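Long-range contacts in protein UL16 (Human herpesvirus 5 strain ad169, PDB 2WY3), which helps the virus evade natural killer cells by sequestering ligands of the host KLRK1 receptor, including ULBP1 and ULBP2, inside the infected cell: residues V1-N9 against V43-V51; V104-C114 against I125-G133. One frame throughout, in Å; residues are numbered along the deposited sequence.

Contact 1 (V1-N9 against V43-V51). With NAG (2-acetamido-2-deoxy-beta-D-glucopyranose), chain K.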
loop_
_atom_site.group_PDB
_atom_site.type_symbol
_atom_site.label_atom_id
_atom_site.label_comp_id
_atom_site.label_asym_id
_atom_site.label_seq_id
_atom_site.Cartn_x
_atom_site.Cartn_y
_atom_site.Cartn_z
ATOM N N VAL B 1 1.523 -23.619 -17.242
ATOM C CA VAL B 1 1.174 -22.208 -17.330
ATOM C C VAL B 1 2.411 -21.362 -17.649
ATOM O O VAL B 1 3.511 -21.634 -17.157
ATOM C CB VAL B 1 0.488 -21.720 -16.031
ATOM C CG1 VAL B 1 1.371 -21.982 -14.828
ATOM C CG2 VAL B 1 0.131 -20.246 -16.132
ATOM N N ASP B 2 2.232 -20.351 -18.492
ATOM C CA ASP B 2 3.343 -19.509 -18.918
ATOM C C ASP B 2 3.320 -18.181 -18.181
ATOM O O ASP B 2 2.252 -17.679 -17.806
ATOM C CB ASP B 2 3.295 -19.255 -20.429
ATOM C CG ASP B 2 3.712 -20.473 -21.249
ATOM O OD1 ASP B 2 4.462 -21.329 -20.729
ATOM O OD2 ASP B 2 3.296 -20.568 -22.423
ATOM N N LEU B 3 4.513 -17.636 -17.958
ATOM C CA LEU B 3 4.692 -16.307 -17.395
ATOM C C LEU B 3 5.531 -15.507 -18.387
ATOM O O LEU B 3 6.119 -16.078 -19.311
ATOM C CB LEU B 3 5.455 -16.395 -16.070
ATOM C CG LEU B 3 4.844 -17.069 -14.840
ATOM C CD1 LEU B 3 3.707 -16.235 -14.291
ATOM C CD2 LEU B 3 4.381 -18.494 -15.134
ATOM N N GLY B 4 5.601 -14.193 -18.195
ATOM C CA GLY B 4 6.511 -13.375 -18.970
ATOM C C GLY B 4 5.853 -12.651 -20.137
ATOM O O GLY B 4 4.635 -12.498 -20.181
ATOM N N SER B 5 6.673 -12.199 -21.080
ATOM C CA SER B 5 6.194 -11.338 -22.156
ATOM C C SER B 5 6.544 -11.885 -23.535
ATOM O O SER B 5 7.712 -12.097 -23.837
ATOM C CB SER B 5 6.777 -9.931 -21.993
ATOM O OG SER B 5 6.711 -9.206 -23.209
ATOM N N LYS B 6 5.529 -12.123 -24.363
ATOM C CA LYS B 6 5.789 -12.582 -25.729
ATOM C C LYS B 6 6.472 -11.501 -26.570
ATOM O O LYS B 6 7.330 -11.802 -27.393
ATOM C CB LYS B 6 4.505 -13.044 -26.412
ATOM C CG LYS B 6 3.922 -14.329 -25.832
ATOM C CD LYS B 6 2.651 -14.738 -26.557
ATOM C CE LYS B 6 2.181 -16.113 -26.100
ATOM N NZ LYS B 6 3.253 -17.134 -26.273
ATOM N N SER B 7 6.096 -10.243 -26.364
ATOM C CA SER B 7 6.658 -9.169 -27.180
ATOM C C SER B 7 8.141 -8.957 -26.885
ATOM O O SER B 7 8.898 -8.543 -27.755
ATOM C CB SER B 7 5.867 -7.866 -27.005
ATOM O OG SER B 7 6.005 -7.347 -25.692
ATOM N N SER B 8 8.553 -9.261 -25.657
ATOM C CA SER B 8 9.949 -9.102 -25.246
ATOM C C SER B 8 10.734 -10.400 -25.423
ATOM O O SER B 8 11.892 -10.503 -25.004
ATOM C CB SER B 8 10.028 -8.675 -23.776
ATOM O OG SER B 8 9.247 -7.518 -23.516
ATOM N N ASN B 9 10.096 -11.393 -26.029
ATOM C CA ASN B 9 10.715 -12.701 -26.217
ATOM C C ASN B 9 11.227 -13.273 -24.900
ATOM O O ASN B 9 12.259 -13.946 -24.855
ATOM C CB ASN B 9 11.851 -12.625 -27.241
ATOM C CG ASN B 9 12.258 -13.992 -27.758
ATOM O OD1 ASN B 9 11.471 -14.939 -27.730
ATOM N ND2 ASN B 9 13.494 -14.101 -28.231
ATOM N N VAL B 43 6.714 -2.901 -16.216
ATOM C CA VAL B 43 5.876 -4.006 -16.658
ATOM C C VAL B 43 5.282 -3.661 -18.016
ATOM O O VAL B 43 4.732 -2.578 -18.189
ATOM C CB VAL B 43 4.744 -4.273 -15.649
ATOM C CG1 VAL B 43 3.803 -5.367 -16.164
ATOM C CG2 VAL B 43 5.339 -4.678 -14.301
ATOM N N THR B 44 5.397 -4.556 -18.994
ATOM C CA THR B 44 4.810 -4.267 -20.304
ATOM C C THR B 44 3.364 -4.734 -20.371
ATOM O O THR B 44 2.936 -5.550 -19.567
ATOM C CB THR B 44 5.594 -4.910 -21.466
ATOM O OG1 THR B 44 5.598 -6.332 -21.311
ATOM C CG2 THR B 44 7.026 -4.402 -21.487
ATOM N N GLU B 45 2.621 -4.226 -21.354
ATOM C CA GLU B 45 1.202 -4.540 -21.473
ATOM C C GLU B 45 0.915 -6.035 -21.507
ATOM O O GLU B 45 -0.051 -6.493 -20.907
ATOM C CB GLU B 45 0.604 -3.878 -22.721
ATOM C CG GLU B 45 0.191 -2.438 -22.525
ATOM C CD GLU B 45 -0.549 -1.893 -23.732
ATOM O OE1 GLU B 45 -1.378 -2.634 -24.304
ATOM O OE2 GLU B 45 -0.303 -0.728 -24.105
ATOM N N ASP B 46 1.746 -6.799 -22.209
ATOM C CA ASP B 46 1.472 -8.223 -22.371
ATOM C C ASP B 46 2.156 -9.096 -21.321
ATOM O O ASP B 46 2.014 -10.311 -21.339
ATOM C CB ASP B 46 1.832 -8.689 -23.789
ATOM C CG ASP B 46 3.336 -8.834 -24.003
ATOM O OD1 ASP B 46 4.131 -8.444 -23.116
ATOM O OD2 ASP B 46 3.726 -9.349 -25.071
ATOM N N GLU B 47 2.877 -8.479 -20.390
ATOM C CA GLU B 47 3.648 -9.265 -19.432
ATOM C C GLU B 47 2.784 -9.918 -18.356
ATOM O O GLU B 47 2.020 -9.245 -17.651
ATOM C CB GLU B 47 4.749 -8.430 -18.772
ATOM C CG GLU B 47 5.699 -9.293 -17.929
ATOM C CD GLU B 47 6.832 -8.497 -17.308
ATOM O OE1 GLU B 47 6.883 -7.272 -17.532
ATOM O OE2 GLU B 47 7.665 -9.103 -16.593
ATOM N N ILE B 48 2.928 -11.230 -18.227
ATOM C CA ILE B 48 2.268 -11.977 -17.176
ATOM C C ILE B 48 3.181 -12.088 -15.971
ATOM O O ILE B 48 4.300 -12.619 -16.066
ATOM C CB ILE B 48 1.869 -13.388 -17.656
ATOM C CG1 ILE B 48 0.933 -13.267 -18.861
ATOM C CG2 ILE B 48 1.237 -14.163 -16.517
ATOM C CD1 ILE B 48 0.700 -14.575 -19.603
ATOM N N ILE B 49 2.709 -11.553 -14.846
ATOM C CA ILE B 49 3.405 -11.663 -13.570
ATOM C C ILE B 49 2.438 -12.290 -12.556
ATOM O O ILE B 49 1.258 -12.475 -12.853
ATOM C CB ILE B 49 3.904 -10.286 -13.094
ATOM C CG1 ILE B 49 2.756 -9.263 -13.054
ATOM C CG2 ILE B 49 5.000 -9.784 -14.030
ATOM C CD1 ILE B 49 3.168 -7.930 -12.434
ATOM N N GLY B 50 2.915 -12.651 -11.375
ATOM C CA GLY B 50 2.001 -13.267 -10.433
ATOM C C GLY B 50 2.641 -13.731 -9.153
ATOM O O GLY B 50 3.834 -13.499 -8.912
ATOM N N VAL B 51 1.852 -14.440 -8.354
ATOM C CA VAL B 51 2.279 -14.846 -7.022
ATOM C C VAL B 51 1.933 -16.317 -6.801
ATOM O O VAL B 51 0.789 -16.721 -6.989
ATOM C CB VAL B 51 1.575 -14.012 -5.930
ATOM C CG1 VAL B 51 2.110 -14.380 -4.566
ATOM C CG2 VAL B 51 1.765 -12.510 -6.188
HETATM C C1 NAG K . -4.552 -3.905 -22.496
HETATM C C2 NAG K . -4.577 -4.359 -23.957
HETATM C C3 NAG K . -5.120 -3.261 -24.859
HETATM C C4 NAG K . -6.490 -2.850 -24.352
HETATM C C5 NAG K . -6.388 -2.402 -22.899
HETATM C C6 NAG K . -7.765 -2.047 -22.354
HETATM C C7 NAG K . -3.000 -6.027 -24.737
HETATM C C8 NAG K . -1.673 -6.297 -25.380
HETATM N N2 NAG K . -3.258 -4.763 -24.408
HETATM O O3 NAG K . -5.223 -3.715 -26.189
HETATM O O4 NAG K . -6.987 -1.799 -25.149
HETATM O O5 NAG K . -5.812 -3.405 -22.081
HETATM O O6 NAG K . -7.617 -1.391 -21.116
HETATM O O7 NAG K . -3.790 -6.948 -24.531
HETATM O O HOH W 1 2.909 -12.379 -23.025
HETATM O O HOH W 2 3.494 -5.673 -24.372
HETATM O O HOH W 3 8.207 -7.269 -20.218
#
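Asp46 reaches across to the hydroxyl of Ser5 and the backbone amide of Ser7, at the start of the Lys6-Asn9 turn, and both its carboxylate oxygens work on their syn lone pairs. OD1 accepts the hydroxyl of Ser5 (OG to OD1 2.7 Å), while OD2 takes the backbone N-H of Ser7 at 2.8 Å from its N. CG of Asp46 sits between its own backbone N and carbonyl carbon (chi1 76°), which turns the carboxylate toward that turn. Ser5 OG also accepts from the backbone N of Ser8, an ST motif that leads into the type I turn from Lys6 to Asn9. Water carries two further links: one joins Lys6 N to Asp46 O, another reaches both Asp46 N and Ser7 OG.

Between the backbones lies a single antiparallel bridge, the hydrogen-bonded pair Gly4-Ile48, where the N-terminal chain turns its corner after strand 2-3. Gly4 N gives to Ile48 O at 3.0 Å, and Ile48 N returns a nearly straight bond (175°) to Gly4 O. With phi at 99°, Gly4 takes a backbone shape suited to glycine.

Apolar contact is small: Leu3 and Ile48 cross at about a right angle, CD1 of Leu3 lying 3.9 Å from CG2 of Ile48, and Leu3 rests further on Leu66 and Cys12.

Contact 2 (V104-C114 against I125-G133); sequences VTNLTVGRYDC and IERLYVRLG. With NAG (2-acetamido-2-deoxy-beta-D-glucopyranose), chain M.
The aliphatic part of Arg111 lies over one face of the Tyr129 ring, a CH-pi contact with CG 4.0 Å from the ring centroid. The two side chains run side by side in the same direction. Further along, CD of Arg111 covers one face of the Arg127 guanidinium, at 3.4 Å from Arg127 NE, and the two guanidinium planes stand 63° apart. Asp113 occupies the edges of both arginines: its OD1 takes Arg127 NE in a straight 2.8 Å salt bridge, while its OD2 is gripped side-on by NE and NH2 of Arg111. The shared carboxylate probably offsets the charge of the two close guanidinium groups. A bend in Arg127 at chi3 (-70°) accompanies this placement of NE beside Asp113.

On the face carrying Tyr112, Leu128 and Val130, the Tyr112 ring has Leu128 O and Thr108 O at its edge. Its OH gives a 2.7 Å hydrogen bond to Thr108 O on a lone pair, and CE2 meets Val130 CG2 at 3.7 Å. At the open end of the hairpin, the side chains of Val109 and Leu132 cross at about a right angle, CG1 of Val109 3.6 Å from CD2 of Leu132, and Val104 CG1 packs against the same methyl.

The backbones form an antiparallel beta hairpin, with hydrogen-bonded pairs Gly110-Val130 and Tyr112-Leu128 alternating with the non-hydrogen-bonded pairs Arg111-Tyr129 and Asp113-Arg127. Asn106, just ahead of it, carries an N-linked NAG. In the six-stranded mixed sheet, strand 49-55 flanks 110-118 and strand 27-31 runs parallel to 121-131, while the Cys114-Cys38 disulfide ties the hairpin to strand 34-41.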
loop_
_atom_site.group_PDB
_atom_site.type_symbol
_atom_site.label_atom_id
_atom_site.label_comp_id
_atom_site.label_asym_id
_atom_site.label_seq_id
_atom_site.Cartn_x
_atom_site.Cartn_y
_atom_site.Cartn_z
ATOM N N VAL B 104 -4.826 -14.782 8.150
ATOM C CA VAL B 104 -3.824 -15.780 8.496
ATOM C C VAL B 104 -4.474 -16.949 9.236
ATOM O O VAL B 104 -5.052 -16.782 10.314
ATOM C CB VAL B 104 -2.691 -15.176 9.349
ATOM C CG1 VAL B 104 -1.674 -16.247 9.720
ATOM C CG2 VAL B 104 -2.011 -14.044 8.585
ATOM N N THR B 105 -4.409 -18.126 8.626
ATOM C CA THR B 105 -5.028 -19.321 9.181
ATOM C C THR B 105 -4.140 -20.515 8.887
ATOM O O THR B 105 -3.165 -20.405 8.142
ATOM C CB THR B 105 -6.385 -19.613 8.515
ATOM O OG1 THR B 105 -6.162 -20.043 7.165
ATOM C CG2 THR B 105 -7.270 -18.363 8.510
ATOM N N ASN B 106 -4.501 -21.660 9.456
ATOM C CA ASN B 106 -3.809 -22.905 9.146
ATOM C C ASN B 106 -3.812 -23.249 7.648
ATOM O O ASN B 106 -3.095 -24.140 7.223
ATOM C CB ASN B 106 -4.370 -24.072 9.984
ATOM C CG ASN B 106 -5.902 -24.073 10.070
ATOM O OD1 ASN B 106 -6.600 -23.677 9.124
ATOM N ND2 ASN B 106 -6.423 -24.574 11.203
ATOM N N LEU B 107 -4.612 -22.541 6.855
ATOM C CA LEU B 107 -4.686 -22.819 5.417
ATOM C C LEU B 107 -3.998 -21.760 4.558
ATOM O O LEU B 107 -3.907 -21.902 3.340
ATOM C CB LEU B 107 -6.158 -22.994 4.976
ATOM C CG LEU B 107 -6.843 -24.227 5.563
ATOM C CD1 LEU B 107 -8.293 -24.333 5.100
ATOM C CD2 LEU B 107 -6.066 -25.494 5.176
ATOM N N THR B 108 -3.504 -20.694 5.177
ATOM C CA THR B 108 -2.810 -19.665 4.395
ATOM C C THR B 108 -1.357 -19.470 4.829
ATOM O O THR B 108 -0.637 -18.663 4.229
ATOM C CB THR B 108 -3.540 -18.289 4.433
ATOM O OG1 THR B 108 -3.613 -17.818 5.785
ATOM C CG2 THR B 108 -4.961 -18.408 3.846
ATOM N N VAL B 109 -0.928 -20.184 5.871
ATOM C CA VAL B 109 0.485 -20.167 6.253
ATOM C C VAL B 109 1.313 -20.862 5.169
ATOM O O VAL B 109 0.848 -21.802 4.516
ATOM C CB VAL B 109 0.745 -20.843 7.634
ATOM C CG1 VAL B 109 0.297 -19.922 8.785
ATOM C CG2 VAL B 109 0.061 -22.210 7.712
ATOM N N GLY B 110 2.533 -20.384 4.954
ATOM C CA GLY B 110 3.361 -20.955 3.911
ATOM C C GLY B 110 4.269 -19.920 3.281
ATOM O O GLY B 110 4.761 -19.033 3.972
ATOM N N ARG B 111 4.502 -20.067 1.982
ATOM C CA ARG B 111 5.513 -19.266 1.271
ATOM C C ARG B 111 4.860 -18.601 0.079
ATOM O O ARG B 111 4.252 -19.292 -0.745
ATOM C CB ARG B 111 6.615 -20.210 0.782
ATOM C CG ARG B 111 7.920 -19.548 0.334
ATOM C CD ARG B 111 8.913 -20.613 -0.162
ATOM N NE ARG B 111 8.657 -20.961 -1.554
ATOM C CZ ARG B 111 8.486 -22.194 -2.012
ATOM N NH1 ARG B 111 8.559 -23.242 -1.190
ATOM N NH2 ARG B 111 8.247 -22.373 -3.305
ATOM N N TYR B 112 4.976 -17.273 -0.018
ATOM C CA TYR B 112 4.409 -16.510 -1.135
ATOM C C TYR B 112 5.558 -15.971 -1.975
ATOM O O TYR B 112 6.357 -15.172 -1.481
ATOM C CB TYR B 112 3.522 -15.350 -0.628
ATOM C CG TYR B 112 2.259 -15.860 0.054
ATOM C CD1 TYR B 112 1.049 -15.912 -0.636
ATOM C CD2 TYR B 112 2.290 -16.323 1.370
ATOM C CE1 TYR B 112 -0.109 -16.399 -0.025
ATOM C CE2 TYR B 112 1.129 -16.814 1.989
ATOM C CZ TYR B 112 -0.054 -16.851 1.282
ATOM O OH TYR B 112 -1.198 -17.346 1.891
ATOM N N ASP B 113 5.644 -16.423 -3.223
ATOM C CA ASP B 113 6.750 -16.064 -4.114
ATOM C C ASP B 113 6.230 -15.158 -5.227
ATOM O O ASP B 113 5.408 -15.588 -6.037
ATOM C CB ASP B 113 7.374 -17.321 -4.746
ATOM C CG ASP B 113 8.156 -18.164 -3.740
ATOM O OD1 ASP B 113 8.832 -17.581 -2.875
ATOM O OD2 ASP B 113 8.100 -19.409 -3.806
ATOM N N CYS B 114 6.708 -13.919 -5.273
ATOM C CA CYS B 114 6.349 -13.012 -6.366
ATOM C C CYS B 114 7.243 -13.291 -7.552
ATOM O O CYS B 114 8.466 -13.188 -7.455
ATOM C CB CYS B 114 6.489 -11.563 -5.937
ATOM S SG CYS B 114 5.197 -11.162 -4.717
ATOM N N ILE B 125 11.165 -12.281 -7.248
ATOM C CA ILE B 125 11.653 -10.953 -6.850
ATOM C C ILE B 125 11.520 -10.740 -5.348
ATOM O O ILE B 125 12.300 -10.002 -4.736
ATOM C CB ILE B 125 10.994 -9.814 -7.644
ATOM C CG1 ILE B 125 9.501 -9.723 -7.348
ATOM C CG2 ILE B 125 11.227 -10.005 -9.137
ATOM C CD1 ILE B 125 8.861 -8.491 -7.988
ATOM N N GLU B 126 10.546 -11.408 -4.750
ATOM C CA GLU B 126 10.359 -11.331 -3.299
ATOM C C GLU B 126 9.675 -12.577 -2.791
ATOM O O GLU B 126 8.755 -13.090 -3.423
ATOM C CB GLU B 126 9.520 -10.100 -2.929
ATOM C CG GLU B 126 9.330 -9.927 -1.430
ATOM C CD GLU B 126 8.666 -8.601 -1.047
ATOM O OE1 GLU B 126 8.650 -7.643 -1.862
ATOM O OE2 GLU B 126 8.156 -8.525 0.089
ATOM N N ARG B 127 10.132 -13.061 -1.644
ATOM C CA ARG B 127 9.550 -14.243 -1.022
ATOM C C ARG B 127 9.125 -13.875 0.387
ATOM O O ARG B 127 9.900 -13.287 1.146
ATOM C CB ARG B 127 10.575 -15.381 -0.981
ATOM C CG ARG B 127 10.196 -16.539 -0.029
ATOM C CD ARG B 127 11.212 -17.665 -0.177
ATOM N NE ARG B 127 11.079 -18.339 -1.469
ATOM C CZ ARG B 127 11.980 -19.171 -1.980
ATOM N NH1 ARG B 127 13.117 -19.419 -1.331
ATOM N NH2 ARG B 127 11.749 -19.746 -3.152
ATOM N N LEU B 128 7.880 -14.198 0.732
ATOM C CA LEU B 128 7.385 -13.931 2.076
ATOM C C LEU B 128 6.937 -15.241 2.702
ATOM O O LEU B 128 6.120 -15.958 2.124
ATOM C CB LEU B 128 6.199 -12.961 2.027
ATOM C CG LEU B 128 5.419 -12.872 3.337
ATOM C CD1 LEU B 128 6.282 -12.159 4.402
ATOM C CD2 LEU B 128 4.070 -12.165 3.119
ATOM N N TYR B 129 7.492 -15.559 3.869
ATOM C CA TYR B 129 6.980 -16.669 4.663
ATOM C C TYR B 129 5.949 -16.133 5.650
ATOM O O TYR B 129 6.176 -15.108 6.294
ATOM C CB TYR B 129 8.114 -17.333 5.434
ATOM C CG TYR B 129 9.023 -18.193 4.581
ATOM C CD1 TYR B 129 8.659 -19.492 4.241
ATOM C CD2 TYR B 129 10.257 -17.715 4.150
ATOM C CE1 TYR B 129 9.504 -20.294 3.485
ATOM C CE2 TYR B 129 11.117 -18.518 3.379
ATOM C CZ TYR B 129 10.720 -19.801 3.056
ATOM O OH TYR B 129 11.537 -20.607 2.295
ATOM N N VAL B 130 4.829 -16.844 5.770
ATOM C CA VAL B 130 3.738 -16.469 6.674
ATOM C C VAL B 130 3.540 -17.570 7.706
ATOM O O VAL B 130 3.433 -18.747 7.350
ATOM C CB VAL B 130 2.438 -16.266 5.890
ATOM C CG1 VAL B 130 1.246 -16.107 6.837
ATOM C CG2 VAL B 130 2.583 -15.061 4.932
ATOM N N ARG B 131 3.514 -17.183 8.979
ATOM C CA ARG B 131 3.367 -18.129 10.081
ATOM C C ARG B 131 2.252 -17.643 10.989
ATOM O O ARG B 131 1.920 -16.476 10.969
ATOM C CB ARG B 131 4.673 -18.210 10.864
ATOM C CG ARG B 131 5.828 -18.741 10.025
ATOM C CD ARG B 131 5.577 -20.225 9.719
ATOM N NE ARG B 131 6.720 -20.840 9.037
ATOM C CZ ARG B 131 6.804 -21.032 7.724
ATOM N NH1 ARG B 131 5.811 -20.652 6.911
ATOM N NH2 ARG B 131 7.896 -21.596 7.216
ATOM N N LEU B 132 1.670 -18.544 11.776
ATOM C CA LEU B 132 0.670 -18.131 12.748
ATOM C C LEU B 132 1.338 -17.269 13.809
ATOM O O LEU B 132 2.559 -17.309 13.971
ATOM C CB LEU B 132 0.025 -19.357 13.398
ATOM C CG LEU B 132 -0.693 -20.341 12.470
ATOM C CD1 LEU B 132 -1.266 -21.500 13.282
ATOM C CD2 LEU B 132 -1.797 -19.639 11.699
ATOM N N GLY B 133 0.546 -16.471 14.518
ATOM C CA GLY B 133 1.067 -15.703 15.629
ATOM C C GLY B 133 0.224 -14.491 15.963
ATOM O O GLY B 133 -0.746 -14.181 15.272
HETATM C C1 NAG M . -7.870 -24.496 11.303
HETATM C C2 NAG M . -8.333 -25.383 12.470
HETATM C C3 NAG M . -9.824 -25.225 12.761
HETATM C C4 NAG M . -10.187 -23.753 12.896
HETATM C C5 NAG M . -9.667 -22.983 11.682
HETATM C C6 NAG M . -9.930 -21.483 11.784
HETATM C C7 NAG M . -6.910 -27.331 12.579
HETATM C C8 NAG M . -6.774 -28.815 12.383
HETATM N N2 NAG M . -8.067 -26.787 12.217
HETATM O O3 NAG M . -10.131 -25.913 13.957
HETATM O O4 NAG M . -11.593 -23.629 13.011
HETATM O O5 NAG M . -8.267 -23.164 11.547
HETATM O O6 NAG M . -9.563 -20.884 10.555
HETATM O O7 NAG M . -5.976 -26.670 13.030
#

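From the N terminus, the chain makes strand 2-3, turns at Gly4 and runs on through strands 10-13, 27-31 and 34-41, which belong to three different sheets, before residues 43-51 return to it: contact 1 closes this first loop. Only later does contact 2 open, and it pairs the two arms of the hairpin 110-118/121-131, with ten residues, mostly strand, between its segments. The two loops are in series, neither enclosing nor crossing the other, with centres about 24 Å apart on opposite sides of the chain's centre. They meet in the six-stranded sheet, where strand 49-55 neighbours 110-118 and Val51 packs on Tyr112 and Cys114. Contact 1 thus joins the N-terminal segment to one end of a strand beside that hairpin.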